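PDB 6T7J: carbon monoxide dehydrogenase from Thermococcus sp. AM4, which probably catalyses the reversible oxidation of carbon monoxide to carbon dioxide with ferredoxin as electron partner, captured here with a nickel-free, broken cluster C. Local coordinates for residues Q120-T125 and I374-E379; P164-L169 and L189-D194; Q353-K358 and N398-R403. One frame throughout, in Å; residues are numbered along the deposited sequence.

Interaction 1: Q120-T125 and I374-E379; sequences QYYKLT and IEFNAE
Y122 and F376 reach toward each other tip to tip, and following Y122 from its CB outward accounts for much of the contact. CB points toward 374-379, and chi1 of -64° sets CG beside the backbone N and anti to the carbonyl carbon. One long edge of the ring faces A378: Y122 CE2 lies 3.9 Å from A378 O, which sits near the ring plane, and 4.1 Å from A378 CB. At the tip, Y122 OH lies 3.6 Å from F376 CE2 and equally far from CZ, near the plane of the phenylalanine ring. The ring planes are about 85° apart, and the touch is made by the hydroxyl at the phenylalanine's edge rather than ring on ring. The hydroxyl's hydrogen bond goes instead to I272 O, while K276 forms a cation-pi contact with the Y122 ring and a hydrogen bond to Y121 O.

Y121 joins through its own ring edge. E379 O lies near the ring plane, 3.5 Å from Y121 CE2, with A378 O more distant. The Y121 side chain also touches D382 and E383 of helix 381-395. No hydrogen bond crosses between the segments. With both tyrosines turning aromatic C-H edges to carbonyl oxygens, the direct contact between the loop after helix 81-115 and the loop after strand 372-373 rests mainly on van der Waals fit, probably with some electrostatic gain from slightly positive ring edges.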
ATOM      1  N   GLN A 120     -27.204  10.462  16.931  1.00 65.12           N
ATOM      2  CA  GLN A 120     -28.199   9.951  17.867  1.00 65.83           C
ATOM      3  C   GLN A 120     -28.954   8.740  17.337  1.00 60.85           C
ATOM      4  O   GLN A 120     -29.783   8.187  18.069  1.00 64.21           O
ATOM      5  CB  GLN A 120     -29.186  11.056  18.244  1.00 66.33           C
ATOM      6  CG  GLN A 120     -28.529  12.372  18.619  1.00 80.18           C
ATOM      7  CD  GLN A 120     -28.779  12.760  20.065  1.00 79.84           C
ATOM      8  OE1 GLN A 120     -29.898  13.109  20.443  1.00 81.77           O
ATOM      9  NE2 GLN A 120     -27.734  12.697  20.881  1.00 71.45           N
ATOM     10  N   TYR A 121     -28.703   8.310  16.103  1.00 61.18           N
ATOM     11  CA  TYR A 121     -29.249   7.047  15.626  1.00 66.05           C
ATOM     12  C   TYR A 121     -28.439   5.846  16.095  1.00 58.00           C
ATOM     13  O   TYR A 121     -28.791   4.712  15.758  1.00 56.91           O
ATOM     14  CB  TYR A 121     -29.334   7.044  14.097  1.00 61.57           C
ATOM     15  CG  TYR A 121     -30.460   7.889  13.552  1.00 62.69           C
ATOM     16  CD1 TYR A 121     -31.777   7.645  13.916  1.00 64.23           C
ATOM     17  CD2 TYR A 121     -30.205   8.936  12.676  1.00 61.37           C
ATOM     18  CE1 TYR A 121     -32.811   8.418  13.420  1.00 67.64           C
ATOM     19  CE2 TYR A 121     -31.231   9.715  12.174  1.00 64.26           C
ATOM     20  CZ  TYR A 121     -32.532   9.452  12.550  1.00 60.85           C
ATOM     21  OH  TYR A 121     -33.556  10.224  12.052  1.00 61.67           O
ATOM     22  N   TYR A 122     -27.374   6.065  16.862  1.00 62.27           N
ATOM     23  CA  TYR A 122     -26.532   4.992  17.365  1.00 62.14           C
ATOM     24  C   TYR A 122     -26.325   5.167  18.863  1.00 64.99           C
ATOM     25  O   TYR A 122     -26.160   6.290  19.353  1.00 66.76           O
ATOM     26  CB  TYR A 122     -25.185   4.957  16.638  1.00 57.11           C
ATOM     27  CG  TYR A 122     -25.304   4.653  15.163  1.00 57.49           C
ATOM     28  CD1 TYR A 122     -25.260   3.344  14.701  1.00 54.99           C
ATOM     29  CD2 TYR A 122     -25.468   5.671  14.233  1.00 54.23           C
ATOM     30  CE1 TYR A 122     -25.374   3.056  13.356  1.00 56.38           C
ATOM     31  CE2 TYR A 122     -25.582   5.394  12.884  1.00 57.53           C
ATOM     32  CZ  TYR A 122     -25.533   4.084  12.451  1.00 57.08           C
ATOM     33  OH  TYR A 122     -25.645   3.797  11.109  1.00 55.84           O
ATOM     34  N   LYS A 123     -26.334   4.049  19.581  1.00 64.49           N
ATOM     35  CA  LYS A 123     -26.293   4.017  21.033  1.00 55.90           C
ATOM     36  C   LYS A 123     -24.953   3.485  21.519  1.00 57.49           C
ATOM     37  O   LYS A 123     -24.150   2.941  20.756  1.00 55.93           O
ATOM     38  CB  LYS A 123     -27.424   3.136  21.588  1.00 59.84           C
ATOM     39  CG  LYS A 123     -28.809   3.760  21.551  1.00 62.68           C
ATOM     40  CD  LYS A 123     -29.646   3.206  20.405  1.00 71.95           C
ATOM     41  CE  LYS A 123     -30.448   4.306  19.726  1.00 72.00           C
ATOM     42  NZ  LYS A 123     -31.138   3.812  18.501  1.00 65.59           N
ATOM     43  N   LEU A 124     -24.716   3.659  22.814  1.00 60.51           N
ATOM     44  CA  LEU A 124     -23.725   2.882  23.549  1.00 49.91           C
ATOM     45  C   LEU A 124     -24.512   1.794  24.271  1.00 52.36           C
ATOM     46  O   LEU A 124     -25.072   2.030  25.344  1.00 56.85           O
ATOM     47  CB  LEU A 124     -22.936   3.755  24.517  1.00 51.53           C
ATOM     48  CG  LEU A 124     -22.027   4.827  23.913  1.00 56.14           C
ATOM     49  CD1 LEU A 124     -21.410   5.679  25.012  1.00 53.97           C
ATOM     50  CD2 LEU A 124     -20.947   4.191  23.052  1.00 48.29           C
ATOM     51  N   THR A 125     -24.581   0.608  23.666  1.00 51.30           N
ATOM     52  CA  THR A 125     -25.436  -0.450  24.191  1.00 57.15           C
ATOM     53  C   THR A 125     -24.716  -1.376  25.161  1.00 58.15           C
ATOM     54  O   THR A 125     -25.348  -1.899  26.086  1.00 65.08           O
ATOM     55  CB  THR A 125     -26.027  -1.276  23.046  1.00 57.41           C
ATOM     56  OG1 THR A 125     -24.989  -2.039  22.420  1.00 66.24           O
ATOM     57  CG2 THR A 125     -26.675  -0.369  22.015  1.00 57.63           C
ATOM     58  N   ILE A 374     -26.380   5.380  -3.522  1.00 53.83           N
ATOM     59  CA  ILE A 374     -27.108   6.140  -2.508  1.00 54.53           C
ATOM     60  C   ILE A 374     -26.192   6.183  -1.290  1.00 53.95           C
ATOM     61  O   ILE A 374     -26.169   5.262  -0.468  1.00 56.09           O
ATOM     62  CB  ILE A 374     -28.472   5.528  -2.182  1.00 53.68           C
ATOM     63  CG1 ILE A 374     -29.374   5.584  -3.416  1.00 54.10           C
ATOM     64  CG2 ILE A 374     -29.134   6.265  -1.027  1.00 53.23           C
ATOM     65  CD1 ILE A 374     -30.333   4.437  -3.516  1.00 52.32           C
ATOM     66  N   GLU A 375     -25.418   7.260  -1.177  1.00 54.83           N
ATOM     67  CA  GLU A 375     -24.336   7.317  -0.203  1.00 54.40           C
ATOM     68  C   GLU A 375     -24.883   7.356   1.217  1.00 54.31           C
ATOM     69  O   GLU A 375     -25.764   8.160   1.538  1.00 52.78           O
ATOM     70  CB  GLU A 375     -23.451   8.536  -0.463  1.00 51.38           C
ATOM     71  CG  GLU A 375     -22.090   8.463   0.205  1.00 49.36           C
ATOM     72  CD  GLU A 375     -20.985   9.053  -0.650  1.00 61.59           C
ATOM     73  OE1 GLU A 375     -20.833   8.626  -1.815  1.00 59.75           O
ATOM     74  OE2 GLU A 375     -20.263   9.944  -0.157  1.00 69.34           O
ATOM     75  N   PHE A 376     -24.345   6.487   2.067  1.00 52.31           N
ATOM     76  CA  PHE A 376     -24.774   6.377   3.452  1.00 61.09           C
ATOM     77  C   PHE A 376     -23.902   7.248   4.344  1.00 55.74           C
ATOM     78  O   PHE A 376     -22.683   7.326   4.159  1.00 57.65           O
ATOM     79  CB  PHE A 376     -24.706   4.919   3.911  1.00 57.24           C
ATOM     80  CG  PHE A 376     -25.383   4.657   5.226  1.00 57.35           C
ATOM     81  CD1 PHE A 376     -26.752   4.457   5.289  1.00 61.37           C
ATOM     82  CD2 PHE A 376     -24.646   4.597   6.398  1.00 61.21           C
ATOM     83  CE1 PHE A 376     -27.376   4.207   6.496  1.00 55.26           C
ATOM     84  CE2 PHE A 376     -25.264   4.349   7.610  1.00 61.20           C
ATOM     85  CZ  PHE A 376     -26.631   4.151   7.657  1.00 62.27           C
ATOM     86  N   ASN A 377     -24.537   7.911   5.308  1.00 58.28           N
ATOM     87  CA  ASN A 377     -23.835   8.684   6.320  1.00 60.48           C
ATOM     88  C   ASN A 377     -24.549   8.502   7.651  1.00 60.60           C
ATOM     89  O   ASN A 377     -25.758   8.255   7.693  1.00 63.19           O
ATOM     90  CB  ASN A 377     -23.747  10.171   5.948  1.00 61.16           C
ATOM     91  CG  ASN A 377     -25.082  10.876   6.039  1.00 62.09           C
ATOM     92  OD1 ASN A 377     -26.120  10.311   5.700  1.00 68.03           O
ATOM     93  ND2 ASN A 377     -25.063  12.124   6.497  1.00 70.67           N
ATOM     94  N   ALA A 378     -23.788   8.627   8.739  1.00 52.07           N
ATOM     95  CA  ALA A 378     -24.314   8.264  10.052  1.00 57.33           C
ATOM     96  C   ALA A 378     -25.422   9.208  10.504  1.00 59.93           C
ATOM     97  O   ALA A 378     -26.407   8.769  11.110  1.00 56.68           O
ATOM     98  CB  ALA A 378     -23.180   8.237  11.078  1.00 54.62           C
ATOM     99  N   GLU A 379     -25.289  10.506  10.213  1.00 58.04           N
ATOM    100  CA  GLU A 379     -26.196  11.487  10.802  1.00 59.17           C
ATOM    101  C   GLU A 379     -27.620  11.354  10.274  1.00 61.51           C
ATOM    102  O   GLU A 379     -28.576  11.608  11.017  1.00 61.30           O
ATOM    103  CB  GLU A 379     -25.672  12.902  10.561  1.00 70.82           C
ATOM    104  CG  GLU A 379     -26.023  13.875  11.678  1.00 79.22           C
ATOM    105  CD  GLU A 379     -25.610  15.298  11.366  1.00 84.43           C
ATOM    106  OE1 GLU A 379     -24.418  15.626  11.549  1.00 86.46           O
ATOM    107  OE2 GLU A 379     -26.479  16.090  10.939  1.00 83.61           O
TER

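Interaction 2: P164-L169 and L189-D194; sequences PGDEPL and LPRAID
P190 O is gripped from 164-169 by two donors of unequal strength. L169 N gives it a hydrogen bond of 2.8 Å with an N-H...O angle of 146°, the nitrogen lying 19° from the carbonyl plane, and P168 CA adds a C-H...O contact at 3.3 Å. A reciprocal contact runs from R191 CA to E167 O, 3.5 Å.

The two methyls of L169 divide their contacts over 189-194. CD1 meets P190 CB at 3.6 Å, the two side chains crossing at about a right angle, while CD2 approaches R191 O at 3.3 Å and also reaches I193 CG1. The loop after helix 146-162 thus packs on the lead-in to helix 193-203, whose N-cap is A192, and L169 and I193 both also touch S229 of helix 212-242.

D166 and R191 lie side by side, pointing the same way. Their salt bridge is long, D166 OD2 to R191 NH2 3.9 Å, with carboxylate and guanidinium planes 76° apart. Each has a stronger partner on helix 193-203: R195 for D166, and E199 and E196 for R191. The chemistry is therefore divided: one backbone hydrogen bond and leucine packing hold the two segments together, whereas the charges probably serve mainly to tie both loops to the first turns of the helix.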
ATOM      1  N   PRO A 164       2.665   9.030  16.429  1.00 61.18           N
ATOM      2  CA  PRO A 164       3.975   9.286  15.817  1.00 62.31           C
ATOM      3  C   PRO A 164       5.157   8.597  16.477  1.00 61.19           C
ATOM      4  O   PRO A 164       6.245   8.587  15.884  1.00 68.03           O
ATOM      5  CB  PRO A 164       4.104  10.807  15.958  1.00 63.63           C
ATOM      6  CG  PRO A 164       3.396  11.109  17.247  1.00 65.77           C
ATOM      7  CD  PRO A 164       2.336  10.040  17.450  1.00 67.45           C
ATOM      8  N   GLY A 165       4.992   8.035  17.668  1.00 55.89           N
ATOM      9  CA  GLY A 165       6.112   7.430  18.355  1.00 63.70           C
ATOM     10  C   GLY A 165       6.365   6.002  17.924  1.00 63.05           C
ATOM     11  O   GLY A 165       5.565   5.368  17.237  1.00 68.30           O
ATOM     12  N   ASP A 166       7.522   5.490  18.337  1.00 64.43           N
ATOM     13  CA  ASP A 166       7.845   4.083  18.163  1.00 61.68           C
ATOM     14  C   ASP A 166       7.336   3.230  19.317  1.00 61.90           C
ATOM     15  O   ASP A 166       7.733   2.066  19.439  1.00 61.99           O
ATOM     16  CB  ASP A 166       9.356   3.902  17.990  1.00 63.35           C
ATOM     17  CG  ASP A 166       9.773   3.888  16.530  1.00 71.64           C
ATOM     18  OD1 ASP A 166       9.268   4.733  15.758  1.00 71.20           O
ATOM     19  OD2 ASP A 166      10.601   3.031  16.151  1.00 74.26           O
ATOM     20  N   GLU A 167       6.477   3.788  20.165  1.00 61.30           N
ATOM     21  CA  GLU A 167       5.826   3.010  21.201  1.00 59.31           C
ATOM     22  C   GLU A 167       4.844   2.026  20.568  1.00 56.60           C
ATOM     23  O   GLU A 167       4.282   2.299  19.504  1.00 59.75           O
ATOM     24  CB  GLU A 167       5.089   3.928  22.175  1.00 58.00           C
ATOM     25  CG  GLU A 167       5.982   4.558  23.235  1.00 64.02           C
ATOM     26  CD  GLU A 167       6.531   5.909  22.815  1.00 66.73           C
ATOM     27  OE1 GLU A 167       6.491   6.852  23.635  1.00 65.80           O
ATOM     28  OE2 GLU A 167       7.007   6.028  21.666  1.00 71.13           O
ATOM     29  N   PRO A 168       4.627   0.873  21.195  1.00 59.57           N
ATOM     30  CA  PRO A 168       3.720  -0.122  20.614  1.00 49.78           C
ATOM     31  C   PRO A 168       2.273   0.344  20.647  1.00 47.64           C
ATOM     32  O   PRO A 168       1.889   1.235  21.408  1.00 54.18           O
ATOM     33  CB  PRO A 168       3.920  -1.356  21.504  1.00 48.10           C
ATOM     34  CG  PRO A 168       5.198  -1.104  22.249  1.00 48.12           C
ATOM     35  CD  PRO A 168       5.278   0.376  22.417  1.00 56.20           C
ATOM     36  N   LEU A 169       1.467  -0.283  19.792  1.00 49.57           N
ATOM     37  CA  LEU A 169       0.043   0.018  19.729  1.00 48.26           C
ATOM     38  C   LEU A 169      -0.609  -0.193  21.090  1.00 52.26           C
ATOM     39  O   LEU A 169      -0.304  -1.154  21.802  1.00 51.72           O
ATOM     40  CB  LEU A 169      -0.635  -0.864  18.682  1.00 49.34           C
ATOM     41  CG  LEU A 169      -0.493  -0.437  17.221  1.00 51.21           C
ATOM     42  CD1 LEU A 169      -0.930  -1.558  16.303  1.00 45.52           C
ATOM     43  CD2 LEU A 169      -1.310   0.819  16.956  1.00 47.66           C
ATOM     44  N   LEU A 189       6.875  -5.524  17.041  1.00 44.10           N
ATOM     45  CA  LEU A 189       5.796  -4.834  17.731  1.00 43.41           C
ATOM     46  C   LEU A 189       5.260  -3.709  16.853  1.00 45.35           C
ATOM     47  O   LEU A 189       6.034  -2.822  16.456  1.00 42.82           O
ATOM     48  CB  LEU A 189       6.275  -4.278  19.070  1.00 42.64           C
ATOM     49  CG  LEU A 189       6.400  -5.284  20.217  1.00 48.77           C
ATOM     50  CD1 LEU A 189       7.075  -4.652  21.422  1.00 43.55           C
ATOM     51  CD2 LEU A 189       5.038  -5.844  20.596  1.00 48.37           C
ATOM     52  N   PRO A 190       3.974  -3.705  16.516  1.00 43.23           N
ATOM     53  CA  PRO A 190       3.436  -2.636  15.670  1.00 40.82           C
ATOM     54  C   PRO A 190       3.274  -1.336  16.441  1.00 43.15           C
ATOM     55  O   PRO A 190       2.957  -1.327  17.633  1.00 47.97           O
ATOM     56  CB  PRO A 190       2.080  -3.190  15.222  1.00 41.77           C
ATOM     57  CG  PRO A 190       1.679  -4.115  16.320  1.00 45.12           C
ATOM     58  CD  PRO A 190       2.953  -4.708  16.870  1.00 45.87           C
ATOM     59  N   ARG A 191       3.486  -0.226  15.736  1.00 45.97           N
ATOM     60  CA  ARG A 191       3.486   1.103  16.334  1.00 43.10           C
ATOM     61  C   ARG A 191       2.255   1.921  15.974  1.00 45.21           C
ATOM     62  O   ARG A 191       1.578   2.445  16.862  1.00 51.52           O
ATOM     63  CB  ARG A 191       4.760   1.852  15.915  1.00 46.33           C
ATOM     64  CG  ARG A 191       6.040   1.079  16.205  1.00 45.75           C
ATOM     65  CD  ARG A 191       7.144   1.431  15.223  1.00 47.17           C
ATOM     66  NE  ARG A 191       6.830   0.990  13.868  1.00 45.32           N
ATOM     67  CZ  ARG A 191       7.659   1.095  12.835  1.00 46.06           C
ATOM     68  NH1 ARG A 191       7.285   0.668  11.637  1.00 47.51           N
ATOM     69  NH2 ARG A 191       8.861   1.631  12.997  1.00 48.70           N
ATOM     70  N   ALA A 192       1.951   2.053  14.684  1.00 46.43           N
ATOM     71  CA  ALA A 192       0.729   2.703  14.229  1.00 45.07           C
ATOM     72  C   ALA A 192       0.312   2.044  12.923  1.00 42.76           C
ATOM     73  O   ALA A 192       1.152   1.832  12.043  1.00 46.40           O
ATOM     74  CB  ALA A 192       0.929   4.211  14.041  1.00 47.64           C
ATOM     75  N   ILE A 193      -0.980   1.738  12.798  1.00 48.22           N
ATOM     76  CA  ILE A 193      -1.442   0.818  11.755  1.00 45.69           C
ATOM     77  C   ILE A 193      -1.149   1.374  10.367  1.00 44.96           C
ATOM     78  O   ILE A 193      -0.487   0.727   9.539  1.00 44.73           O
ATOM     79  CB  ILE A 193      -2.942   0.524  11.928  1.00 46.50           C
ATOM     80  CG1 ILE A 193      -3.278   0.233  13.392  1.00 45.49           C
ATOM     81  CG2 ILE A 193      -3.323  -0.645  11.073  1.00 44.34           C
ATOM     82  CD1 ILE A 193      -4.768   0.056  13.651  1.00 46.95           C
ATOM     83  N   ASP A 194      -1.670   2.572  10.081  1.00 45.94           N
ATOM     84  CA  ASP A 194      -1.447   3.190   8.779  1.00 44.92           C
ATOM     85  C   ASP A 194       0.038   3.335   8.482  1.00 44.30           C
ATOM     86  O   ASP A 194       0.456   3.191   7.327  1.00 45.43           O
ATOM     87  CB  ASP A 194      -2.143   4.551   8.716  1.00 44.26           C
ATOM     88  CG  ASP A 194      -3.656   4.440   8.812  1.00 51.55           C
ATOM     89  OD1 ASP A 194      -4.177   3.305   8.769  1.00 47.43           O
ATOM     90  OD2 ASP A 194      -4.325   5.490   8.930  1.00 59.54           O
TER

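Interaction 3: Q353-K358 and N398-R403; sequences QCYHTK and NRPRDR
H356 meets N398 with their CA atoms 6.1 Å apart, and Y355 is paired along the backbone with P400, the centre of an inverse gamma turn; beyond it R403 N bonds back to P400 O, bringing the arginine round toward C354. The R403 guanidinium takes C354 O at its edge, near its own plane: NH1 donates at 2.7 Å with an angle of 152°, and NH2 adds a weak second bond at 3.1 Å. The same group lies flat on Y355, planes 9° apart and centres 4.6 Å apart. This cation-pi stack is off-centre, with NH1 above the rim near CE2.

H356 holds its CG between the backbone N and the carbonyl carbon (chi1 67°), and one ring face receives two CH-pi contacts. R399 CA lies 3.6 Å from the ring centroid and P400 CD 4.0 Å, both over the face. E335 accepts a hydrogen bond from H356 NE2 and forms a salt bridge with R399 NH1, so one carboxylate joins both segments.

The contact sits where loops enter the N-terminal ends of strands in a Rossmann-like parallel sheet of order 3-2-1-4-5-6: 353-358 runs into strand 358-361, and E335 directly precedes strand 336-339.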
ATOM      1  N   GLN A 353     -28.061  -6.778 -14.251  1.00 57.14           N
ATOM      2  CA  GLN A 353     -28.652  -6.111 -15.400  1.00 58.18           C
ATOM      3  C   GLN A 353     -29.458  -7.055 -16.279  1.00 60.53           C
ATOM      4  O   GLN A 353     -30.174  -6.584 -17.169  1.00 61.56           O
ATOM      5  CB  GLN A 353     -27.564  -5.418 -16.223  1.00 64.71           C
ATOM      6  CG  GLN A 353     -27.366  -3.959 -15.835  1.00 64.97           C
ATOM      7  CD  GLN A 353     -26.045  -3.391 -16.315  1.00 67.93           C
ATOM      8  OE1 GLN A 353     -25.136  -4.130 -16.687  1.00 72.76           O
ATOM      9  NE2 GLN A 353     -25.935  -2.067 -16.309  1.00 75.27           N
ATOM     10  N   CYS A 354     -29.373  -8.364 -16.053  1.00 60.70           N
ATOM     11  CA  CYS A 354     -30.236  -9.304 -16.753  1.00 61.13           C
ATOM     12  C   CYS A 354     -31.504  -9.613 -15.967  1.00 60.99           C
ATOM     13  O   CYS A 354     -32.280 -10.482 -16.378  1.00 59.60           O
ATOM     14  CB  CYS A 354     -29.471 -10.591 -17.070  1.00 57.43           C
ATOM     15  SG  CYS A 354     -28.236 -10.401 -18.378  1.00 70.84           S
ATOM     16  N   TYR A 355     -31.721  -8.926 -14.852  1.00 60.63           N
ATOM     17  CA  TYR A 355     -32.957  -9.036 -14.087  1.00 60.36           C
ATOM     18  C   TYR A 355     -33.442  -7.618 -13.791  1.00 58.85           C
ATOM     19  O   TYR A 355     -33.047  -6.640 -14.437  1.00 55.59           O
ATOM     20  CB  TYR A 355     -32.748  -9.846 -12.801  1.00 55.62           C
ATOM     21  CG  TYR A 355     -32.244 -11.254 -13.013  1.00 60.73           C
ATOM     22  CD1 TYR A 355     -30.887 -11.513 -13.159  1.00 56.90           C
ATOM     23  CD2 TYR A 355     -33.125 -12.328 -13.053  1.00 63.64           C
ATOM     24  CE1 TYR A 355     -30.423 -12.802 -13.348  1.00 58.74           C
ATOM     25  CE2 TYR A 355     -32.671 -13.619 -13.242  1.00 58.14           C
ATOM     26  CZ  TYR A 355     -31.320 -13.850 -13.389  1.00 56.47           C
ATOM     27  OH  TYR A 355     -30.864 -15.133 -13.577  1.00 62.03           O
ATOM     28  N   HIS A 356     -34.316  -7.498 -12.796  1.00 51.54           N
ATOM     29  CA  HIS A 356     -34.732  -6.209 -12.264  1.00 53.12           C
ATOM     30  C   HIS A 356     -33.856  -5.742 -11.111  1.00 51.50           C
ATOM     31  O   HIS A 356     -33.967  -4.580 -10.702  1.00 52.97           O
ATOM     32  CB  HIS A 356     -36.188  -6.280 -11.789  1.00 56.11           C
ATOM     33  CG  HIS A 356     -36.392  -7.170 -10.600  1.00 54.26           C
ATOM     34  ND1 HIS A 356     -35.697  -8.346 -10.421  1.00 55.77           N
ATOM     35  CD2 HIS A 356     -37.214  -7.053  -9.530  1.00 51.59           C
ATOM     36  CE1 HIS A 356     -36.080  -8.916  -9.293  1.00 55.25           C
ATOM     37  NE2 HIS A 356     -37.000  -8.151  -8.734  1.00 54.44           N
ATOM     38  N   THR A 357     -32.986  -6.614 -10.601  1.00 53.13           N
ATOM     39  CA  THR A 357     -32.254  -6.360  -9.367  1.00 49.83           C
ATOM     40  C   THR A 357     -31.459  -5.064  -9.438  1.00 53.22           C
ATOM     41  O   THR A 357     -30.798  -4.773 -10.439  1.00 53.07           O
ATOM     42  CB  THR A 357     -31.311  -7.531  -9.078  1.00 54.02           C
ATOM     43  OG1 THR A 357     -32.076  -8.734  -8.927  1.00 53.61           O
ATOM     44  CG2 THR A 357     -30.502  -7.277  -7.814  1.00 48.27           C
ATOM     45  N   LYS A 358     -31.523  -4.287  -8.358  1.00 53.70           N
ATOM     46  CA  LYS A 358     -30.766  -3.050  -8.228  1.00 56.25           C
ATOM     47  C   LYS A 358     -29.580  -3.262  -7.291  1.00 49.42           C
ATOM     48  O   LYS A 358     -29.748  -3.710  -6.152  1.00 50.33           O
ATOM     49  CB  LYS A 358     -31.655  -1.918  -7.711  1.00 50.69           C
ATOM     50  CG  LYS A 358     -32.738  -1.494  -8.688  1.00 54.90           C
ATOM     51  CD  LYS A 358     -34.013  -1.102  -7.963  1.00 61.13           C
ATOM     52  CE  LYS A 358     -34.976  -0.383  -8.895  1.00 71.66           C
ATOM     53  NZ  LYS A 358     -34.422   0.913  -9.379  1.00 66.72           N
ATOM     54  N   ASN A 398     -41.486  -5.583 -10.310  1.00 59.21           N
ATOM     55  CA  ASN A 398     -40.744  -5.877 -11.528  1.00 53.64           C
ATOM     56  C   ASN A 398     -40.082  -7.248 -11.508  1.00 54.43           C
ATOM     57  O   ASN A 398     -39.341  -7.574 -12.441  1.00 59.55           O
ATOM     58  CB  ASN A 398     -39.686  -4.801 -11.773  1.00 53.43           C
ATOM     59  CG  ASN A 398     -40.293  -3.440 -12.028  1.00 59.86           C
ATOM     60  OD1 ASN A 398     -41.267  -3.313 -12.772  1.00 53.77           O
ATOM     61  ND2 ASN A 398     -39.724  -2.410 -11.409  1.00 55.58           N
ATOM     62  N   ARG A 399     -40.326  -8.050 -10.482  1.00 57.87           N
ATOM     63  CA  ARG A 399     -39.683  -9.356 -10.383  1.00 58.54           C
ATOM     64  C   ARG A 399     -40.196 -10.284 -11.475  1.00 57.49           C
ATOM     65  O   ARG A 399     -41.390 -10.614 -11.484  1.00 59.29           O
ATOM     66  CB  ARG A 399     -39.933  -9.977  -9.012  1.00 51.80           C
ATOM     67  CG  ARG A 399     -39.523 -11.438  -8.932  1.00 55.54           C
ATOM     68  CD  ARG A 399     -40.052 -12.095  -7.673  1.00 59.89           C
ATOM     69  NE  ARG A 399     -39.512 -11.475  -6.469  1.00 52.51           N
ATOM     70  CZ  ARG A 399     -39.472 -12.066  -5.280  1.00 52.43           C
ATOM     71  NH1 ARG A 399     -38.961 -11.425  -4.238  1.00 54.42           N
ATOM     72  NH2 ARG A 399     -39.941 -13.298  -5.134  1.00 49.86           N
ATOM     73  N   PRO A 400     -39.348 -10.731 -12.404  1.00 61.03           N
ATOM     74  CA  PRO A 400     -39.807 -11.694 -13.412  1.00 62.40           C
ATOM     75  C   PRO A 400     -40.110 -13.044 -12.785  1.00 64.09           C
ATOM     76  O   PRO A 400     -39.230 -13.908 -12.702  1.00 61.01           O
ATOM     77  CB  PRO A 400     -38.627 -11.773 -14.387  1.00 65.44           C
ATOM     78  CG  PRO A 400     -37.435 -11.428 -13.552  1.00 58.56           C
ATOM     79  CD  PRO A 400     -37.910 -10.432 -12.530  1.00 59.22           C
ATOM     80  N   ARG A 401     -41.352 -13.227 -12.330  1.00 63.30           N
ATOM     81  CA  ARG A 401     -41.725 -14.463 -11.649  1.00 65.28           C
ATOM     82  C   ARG A 401     -41.586 -15.682 -12.549  1.00 63.71           C
ATOM     83  O   ARG A 401     -41.455 -16.801 -12.043  1.00 64.98           O
ATOM     84  CB  ARG A 401     -43.155 -14.358 -11.120  1.00 66.22           C
ATOM     85  CG  ARG A 401     -43.329 -13.323 -10.022  1.00 66.59           C
ATOM     86  CD  ARG A 401     -44.538 -13.634  -9.149  1.00 73.90           C
ATOM     87  NE  ARG A 401     -44.575 -12.798  -7.952  1.00 72.98           N
ATOM     88  CZ  ARG A 401     -44.040 -13.138  -6.784  1.00 68.53           C
ATOM     89  NH1 ARG A 401     -44.120 -12.312  -5.752  1.00 67.67           N
ATOM     90  NH2 ARG A 401     -43.423 -14.304  -6.646  1.00 67.28           N
ATOM     91  N   ASP A 402     -41.603 -15.490 -13.870  1.00 65.87           N
ATOM     92  CA  ASP A 402     -41.394 -16.593 -14.799  1.00 66.71           C
ATOM     93  C   ASP A 402     -39.966 -17.124 -14.759  1.00 64.83           C
ATOM     94  O   ASP A 402     -39.736 -18.275 -15.145  1.00 68.74           O
ATOM     95  CB  ASP A 402     -41.739 -16.148 -16.221  1.00 64.50           C
ATOM     96  CG  ASP A 402     -41.074 -14.837 -16.597  1.00 66.06           C
ATOM     97  OD1 ASP A 402     -41.225 -13.856 -15.839  1.00 68.94           O
ATOM     98  OD2 ASP A 402     -40.399 -14.786 -17.647  1.00 72.77           O
ATOM     99  N   ARG A 403     -39.007 -16.318 -14.301  1.00 63.05           N
ATOM    100  CA  ARG A 403     -37.601 -16.698 -14.264  1.00 65.90           C
ATOM    101  C   ARG A 403     -37.082 -16.844 -12.836  1.00 66.39           C
ATOM    102  O   ARG A 403     -35.886 -16.677 -12.585  1.00 67.04           O
ATOM    103  CB  ARG A 403     -36.750 -15.685 -15.027  1.00 58.10           C
ATOM    104  CG  ARG A 403     -37.242 -15.381 -16.428  1.00 65.55           C
ATOM    105  CD  ARG A 403     -36.674 -14.063 -16.930  1.00 64.37           C
ATOM    106  NE  ARG A 403     -35.214 -14.051 -16.898  1.00 67.18           N
ATOM    107  CZ  ARG A 403     -34.476 -12.946 -16.891  1.00 66.34           C
ATOM    108  NH1 ARG A 403     -33.152 -13.031 -16.861  1.00 66.46           N
ATOM    109  NH2 ARG A 403     -35.061 -11.755 -16.915  1.00 67.36           N
TER

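In the fold
Interactions 1 and 3 are surface contacts around the same alpha/beta unit: 374-379 leads into helix 381-395, 398-403 follows it, and their segments alternate along the chain, with nearest atoms about 8 Å apart. Interaction 2 is partly buried in the helical region and lies on the far side of the chain's centre from interaction 3, their centres about 50 Å apart; D194 there packs against D194 of the second subunit. Interaction 1 has no hydrogen bond across it, interaction 2 combines a backbone hydrogen bond with aliphatic packing, and interaction 3 joins a bonding and stacking arginine with a histidine face packed on backbone and proline C-H groups.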